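Local coordinates for 5' nucleotidase family protein (Staphylococcus aureus subsp. aureus, PDB 4Q7F) that belongs to the 5'-nucleotidase family, pairing a calcineurin-like phosphoesterase domain that holds manganese and magnesium with a C-terminal nucleotidase domain, at residues A[35-40]-A[312-317]. Residues are numbered along the deposited sequence; the frame is centred on the assembly and turned at random.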
loop_
_atom_site.group_PDB
_atom_site.type_symbol
_atom_site.label_atom_id
_atom_site.label_comp_id
_atom_site.label_asym_id
_atom_site.label_seq_id
_atom_site.Cartn_x
_atom_site.Cartn_y
_atom_site.Cartn_z
ATOM N N THR A 35 9.289 11.810 10.065
ATOM C CA THR A 35 9.711 12.293 8.749
ATOM C C THR A 35 9.206 11.419 7.615
ATOM O O THR A 35 9.022 10.211 7.792
ATOM C CB THR A 35 11.251 12.340 8.651
ATOM O OG1 THR A 35 11.652 12.795 7.353
ATOM C CG2 THR A 35 11.856 10.956 8.909
ATOM N N ASP A 36 9.011 12.029 6.440
ATOM C CA ASP A 36 8.628 11.304 5.230
ATOM C C ASP A 36 9.872 11.154 4.316
ATOM O O ASP A 36 9.780 10.674 3.188
ATOM C CB ASP A 36 7.472 11.998 4.492
ATOM C CG ASP A 36 7.805 13.392 4.022
ATOM O OD1 ASP A 36 8.984 13.810 4.010
ATOM O OD2 ASP A 36 6.855 14.092 3.634
ATOM N N PHE A 37 11.021 11.601 4.830
ATOM C CA PHE A 37 12.339 11.506 4.156
ATOM C C PHE A 37 12.522 12.343 2.880
ATOM O O PHE A 37 13.500 12.170 2.151
ATOM C CB PHE A 37 12.713 10.049 3.909
ATOM C CG PHE A 37 12.739 9.218 5.154
ATOM C CD1 PHE A 37 13.846 9.248 6.001
ATOM C CD2 PHE A 37 11.660 8.419 5.489
ATOM C CE1 PHE A 37 13.864 8.500 7.165
ATOM C CE2 PHE A 37 11.678 7.660 6.645
ATOM C CZ PHE A 37 12.788 7.692 7.475
ATOM N N THR A 38 11.632 13.285 2.625
ATOM C CA THR A 38 11.793 14.142 1.456
ATOM C C THR A 38 13.112 14.934 1.561
ATOM O O THR A 38 13.714 15.281 0.553
ATOM C CB THR A 38 10.576 15.053 1.224
ATOM O OG1 THR A 38 10.257 15.747 2.414
ATOM C CG2 THR A 38 9.370 14.222 0.839
ATOM N N SER A 39 13.584 15.171 2.783
ATOM C CA SER A 39 14.885 15.829 2.996
ATOM C C SER A 39 15.441 15.355 4.340
ATOM O O SER A 39 14.691 14.960 5.215
ATOM C CB SER A 39 14.790 17.369 2.913
ATOM O OG SER A 39 13.986 17.930 3.946
ATOM N N ARG A 40 16.762 15.389 4.472
ATOM C CA ARG A 40 17.462 14.896 5.659
ATOM C C ARG A 40 16.975 15.368 7.010
ATOM O O ARG A 40 16.802 14.553 7.922
ATOM C CB ARG A 40 18.950 15.224 5.546
ATOM C CG ARG A 40 19.768 14.747 6.733
ATOM C CD ARG A 40 21.240 15.073 6.594
ATOM N NE ARG A 40 21.957 14.455 7.700
ATOM C CZ ARG A 40 22.616 13.293 7.649
ATOM N NH1 ARG A 40 23.198 12.840 8.747
ATOM N NH2 ARG A 40 22.715 12.586 6.520
ATOM N N GLN A 312 22.309 7.146 10.731
ATOM C CA GLN A 312 22.833 6.111 9.834
ATOM C C GLN A 312 21.932 6.015 8.611
ATOM O O GLN A 312 22.402 5.926 7.477
ATOM C CB GLN A 312 22.877 4.766 10.538
ATOM C CG GLN A 312 24.000 4.647 11.567
ATOM C CD GLN A 312 23.883 3.386 12.393
ATOM O OE1 GLN A 312 22.776 2.965 12.756
ATOM N NE2 GLN A 312 25.020 2.793 12.734
ATOM N N LEU A 313 20.635 6.051 8.859
ATOM C CA LEU A 313 19.658 5.973 7.800
ATOM C C LEU A 313 19.805 7.163 6.856
ATOM O O LEU A 313 19.904 6.985 5.642
ATOM C CB LEU A 313 18.248 5.921 8.402
ATOM C CG LEU A 313 17.095 6.000 7.400
ATOM C CD1 LEU A 313 17.240 4.960 6.298
ATOM C CD2 LEU A 313 15.779 5.820 8.155
ATOM N N GLU A 314 19.840 8.376 7.407
ATOM C CA GLU A 314 19.996 9.577 6.559
ATOM C C GLU A 314 21.324 9.536 5.801
ATOM O O GLU A 314 21.396 9.882 4.615
ATOM C CB GLU A 314 19.879 10.854 7.395
ATOM C CG GLU A 314 18.517 11.048 8.071
ATOM C CD GLU A 314 17.362 11.230 7.115
ATOM O OE1 GLU A 314 17.562 11.447 5.868
ATOM O OE2 GLU A 314 16.216 11.177 7.630
ATOM N N ASP A 315 22.389 9.112 6.480
ATOM C CA ASP A 315 23.692 9.016 5.821
ATOM C C ASP A 315 23.599 8.108 4.573
ATOM O O ASP A 315 24.079 8.463 3.504
ATOM C CB ASP A 315 24.764 8.523 6.788
ATOM C CG ASP A 315 25.137 9.571 7.849
ATOM O OD1 ASP A 315 24.672 10.740 7.790
ATOM O OD2 ASP A 315 25.911 9.230 8.756
ATOM N N TRP A 316 22.946 6.955 4.718
ATOM C CA TRP A 316 22.773 6.027 3.614
ATOM C C TRP A 316 21.941 6.665 2.517
ATOM O O TRP A 316 22.274 6.557 1.344
ATOM C CB TRP A 316 22.118 4.739 4.118
ATOM C CG TRP A 316 21.974 3.687 3.111
ATOM C CD1 TRP A 316 22.966 2.885 2.613
ATOM C CD2 TRP A 316 20.750 3.230 2.518
ATOM N NE1 TRP A 316 22.433 1.979 1.728
ATOM C CE2 TRP A 316 21.078 2.172 1.648
ATOM C CE3 TRP A 316 19.412 3.620 2.637
ATOM C CZ2 TRP A 316 20.116 1.503 0.892
ATOM C CZ3 TRP A 316 18.460 2.960 1.898
ATOM C CH2 TRP A 316 18.806 1.907 1.040
ATOM N N LEU A 317 20.870 7.358 2.908
ATOM C CA LEU A 317 20.022 8.027 1.942
ATOM C C LEU A 317 20.757 9.112 1.159
ATOM O O LEU A 317 20.409 9.395 0.014
ATOM C CB LEU A 317 18.781 8.589 2.633
ATOM C CG LEU A 317 17.806 7.491 3.064
ATOM C CD1 LEU A 317 16.684 8.089 3.876
ATOM C CD2 LEU A 317 17.245 6.749 1.847
HETATM O O HOH W 1 14.124 12.575 6.626
#
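Arg40 reaches over the helix segment 312-317 and forms a salt bridge with Asp315. Two guanidinium nitrogens share one carboxylate oxygen: NH1 of Arg40 lies 2.7 Å and NH2 3.0 Å from OD1 of Asp315. The NH2 bond uses the anti lone pair and is bent, with an N-H...O angle of 136°. The two flat groups are nearly coplanar, 22° apart. The Arg40 side chain is extended from CG to NE, with CG anti to the backbone N, and CB of Glu314 lies over one guanidinium face, toward the rim. Asp318 takes a second salt bridge from NH2, and Lys311 pairs with the other oxygen of Asp315.

Glu314 is buried and bends at chi2 (-64°), with its carboxylate beside the backbone of Arg40. OE2 of Glu314 accepts from a water 2.7 Å away. That water also donates to O of Ser39 and accepts from OG1 of Thr35, which closes an ST turn with N of Phe37. Arg378 bridges to OE1 of Glu314, and Arg310 to OE2.

Beside these polar groups the Phe37 ring meets two leucines. CE1 of Phe37 lies 3.4 Å from CD2 of Leu313, and CD1 of Phe37 lies 3.7 Å from CD1 of Leu317. OE2 of Glu314 sits at the ring edge, 3.5 Å from CD1 of Phe37. CG2 of Thr35 lies over one face of the Phe37 ring, toward its rim.

The contact joins the loop between strand 19-25 and helix 48-59 to the end of helix 304-317. The buried Glu314 carboxylate is paired with two arginines, Arg310 and Arg378, which probably stabilise its negative charge, while the water links it to the loop.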